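Local coordinates for protein STIV B116 (Sulfolobus turreted icosahedral virus, PDB 2J85) that probably binds DNA, as a small viral protein of a family highly conserved among diverse crenarchaeal viruses, at residues A[3-8]-A[69-74]. Sequence-based numbering, arbitrary orientation.
Sequences KVFLTN and NRVEVK
One face of the mixed beta-sheet is covered here by a loop: strand 4-7, an inner strand lying between 45-47 and 80-86, points Phe5 toward residues 69-74 of the long connection between helix 52-62 and strand 80-86, which also touch the methyl of Thr7. Val73 carries the contact from the loop side. Val73 CG1, anti to the backbone N (chi1 -178°), sits over one face of the Phe5 ring, 3.7 Å from the ring centroid. It is displaced toward the rim, so that Val73 CG1 and Phe5 CG are 3.4 Å apart. A C-H group set above a pi face in this way makes a CH-pi contact. Both side chains reach across the gap and meet tip to tip; with Phe5 CG anti to its carbonyl carbon (chi1 -63°), the ring lies with a face under the methyl. Phenylalanine suits the strand position because its flat ring offers that methyl a broad face, while its side chain also touches Ile46 of neighbouring strand 45-47. The side chains of Val73 and Thr7 cross obliquely, Val73 CG2 meeting Thr7 CG2 at 3.9 Å. A beta-branched valine suits this place because its two methyls can serve two neighbours, Phe5 and Thr7 being two residues apart. Leu6, between them, packs instead on Phe32 and Leu36 of helix 29-41, so the strand is sandwiched between helix and loop. Threonine suits its position by being two-sided: CG2 supplies the apolar contact, while OG1 hydrogen-bonds to Ala9 O, giving the hydroxyl of this buried residue a partner. Farther out along the ring, Phe5 CZ lies 3.8 Å from Lys74 O. The alternating extended loop backbone brings Val71 and Val73 to the sheet side and directs Glu72 and Lys74 away; the Lys74 ammonium hydrogen-bonds to Asn13 O.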
loop_
_atom_site.group_PDB
_atom_site.type_symbol
_atom_site.label_atom_id
_atom_site.label_comp_id
_atom_site.label_asym_id
_atom_site.label_seq_id
_atom_site.Cartn_x
_atom_site.Cartn_y
_atom_site.Cartn_z
ATOM N N LYS A 3 2.662 8.432 17.729
ATOM C CA LYS A 3 3.804 7.667 17.262
ATOM C C LYS A 3 4.151 8.009 15.804
ATOM O O LYS A 3 3.305 8.504 15.031
ATOM C CB LYS A 3 3.517 6.170 17.396
ATOM C CG LYS A 3 2.770 5.778 18.702
ATOM C CD LYS A 3 2.855 4.281 19.021
ATOM C CE LYS A 3 1.620 3.736 19.802
ATOM N NZ LYS A 3 0.563 3.221 18.855
ATOM N N VAL A 4 5.409 7.760 15.445
ATOM C CA VAL A 4 5.863 7.877 14.068
ATOM C C VAL A 4 6.538 6.576 13.624
ATOM O O VAL A 4 7.664 6.266 14.017
ATOM C CB VAL A 4 6.815 9.052 13.895
ATOM C CG1 VAL A 4 7.205 9.177 12.447
ATOM C CG2 VAL A 4 6.176 10.336 14.414
ATOM N N PHE A 5 5.847 5.802 12.802
ATOM C CA PHE A 5 6.395 4.548 12.334
ATOM C C PHE A 5 7.355 4.735 11.157
ATOM O O PHE A 5 7.030 5.406 10.170
ATOM C CB PHE A 5 5.252 3.617 11.950
ATOM C CG PHE A 5 4.357 3.255 13.108
ATOM C CD1 PHE A 5 3.194 3.982 13.365
ATOM C CD2 PHE A 5 4.679 2.203 13.938
ATOM C CE1 PHE A 5 2.356 3.638 14.424
ATOM C CE2 PHE A 5 3.838 1.848 15.002
ATOM C CZ PHE A 5 2.693 2.565 15.250
ATOM N N LEU A 6 8.542 4.148 11.267
ATOM C CA LEU A 6 9.464 4.067 10.156
ATOM C C LEU A 6 9.256 2.730 9.437
ATOM O O LEU A 6 9.451 1.662 10.022
ATOM C CB LEU A 6 10.895 4.173 10.658
ATOM C CG LEU A 6 11.951 4.116 9.556
ATOM C CD1 LEU A 6 11.813 5.377 8.663
ATOM C CD2 LEU A 6 13.342 3.965 10.150
ATOM N N THR A 7 8.862 2.796 8.166
ATOM C CA THR A 7 8.502 1.606 7.394
ATOM C C THR A 7 9.121 1.667 6.007
ATOM O O THR A 7 9.399 2.754 5.478
ATOM C CB THR A 7 6.954 1.464 7.202
ATOM O OG1 THR A 7 6.487 2.486 6.327
ATOM C CG2 THR A 7 6.228 1.614 8.492
ATOM N N ASN A 8 9.303 0.480 5.426
ATOM C CA ASN A 8 9.725 0.357 4.045
ATOM C C ASN A 8 8.561 0.058 3.103
ATOM O O ASN A 8 8.775 -0.246 1.937
ATOM C CB ASN A 8 10.827 -0.689 3.910
ATOM C CG ASN A 8 10.330 -2.105 4.067
ATOM O OD1 ASN A 8 9.137 -2.352 4.190
ATOM N ND2 ASN A 8 11.260 -3.051 4.077
ATOM N N ASN A 69 13.971 -4.088 13.409
ATOM C CA ASN A 69 12.934 -4.295 14.397
ATOM C C ASN A 69 11.644 -4.673 13.683
ATOM O O ASN A 69 11.162 -3.915 12.841
ATOM C CB ASN A 69 12.764 -3.017 15.222
ATOM C CG ASN A 69 11.821 -3.187 16.406
ATOM O OD1 ASN A 69 11.838 -4.210 17.103
ATOM N ND2 ASN A 69 11.002 -2.164 16.652
ATOM N N ARG A 70 11.110 -5.848 14.002
ATOM C CA ARG A 70 9.812 -6.281 13.497
ATOM C C ARG A 70 8.677 -5.835 14.417
ATOM O O ARG A 70 8.669 -6.101 15.612
ATOM C CB ARG A 70 9.755 -7.804 13.303
ATOM C CG ARG A 70 10.271 -8.264 11.931
ATOM C CD ARG A 70 9.725 -9.642 11.567
ATOM N NE ARG A 70 10.019 -10.655 12.581
ATOM C CZ ARG A 70 9.478 -11.873 12.613
ATOM N NH1 ARG A 70 8.588 -12.256 11.696
ATOM N NH2 ARG A 70 9.824 -12.723 13.572
ATOM N N VAL A 71 7.710 -5.165 13.812
ATOM C CA VAL A 71 6.614 -4.523 14.495
ATOM C C VAL A 71 5.486 -4.657 13.498
ATOM O O VAL A 71 5.686 -4.439 12.305
ATOM C CB VAL A 71 6.919 -3.003 14.702
ATOM C CG1 VAL A 71 5.678 -2.229 15.203
ATOM C CG2 VAL A 71 8.101 -2.812 15.624
ATOM N N GLU A 72 4.314 -5.042 13.963
ATOM C CA GLU A 72 3.134 -4.928 13.134
ATOM C C GLU A 72 2.676 -3.488 13.282
ATOM O O GLU A 72 2.331 -3.068 14.382
ATOM C CB GLU A 72 2.058 -5.904 13.589
ATOM C CG GLU A 72 0.914 -6.048 12.597
ATOM C CD GLU A 72 -0.198 -6.906 13.140
ATOM O OE1 GLU A 72 -0.611 -6.652 14.299
ATOM O OE2 GLU A 72 -0.648 -7.835 12.418
ATOM N N VAL A 73 2.728 -2.720 12.198
ATOM C CA VAL A 73 2.348 -1.315 12.237
ATOM C C VAL A 73 0.825 -1.198 12.201
ATOM O O VAL A 73 0.174 -1.706 11.297
ATOM C CB VAL A 73 3.006 -0.503 11.088
ATOM C CG1 VAL A 73 2.638 0.977 11.175
ATOM C CG2 VAL A 73 4.539 -0.689 11.103
ATOM N N LYS A 74 0.267 -0.577 13.233
ATOM C CA LYS A 74 -1.148 -0.252 13.285
ATOM C C LYS A 74 -1.285 1.185 13.768
ATOM O O LYS A 74 -0.976 1.498 14.909
ATOM C CB LYS A 74 -1.906 -1.212 14.205
ATOM C CG LYS A 74 -2.122 -2.591 13.605
ATOM C CD LYS A 74 -3.273 -2.634 12.618
ATOM C CE LYS A 74 -3.323 -3.994 11.907
ATOM N NZ LYS A 74 -4.501 -4.165 10.977
#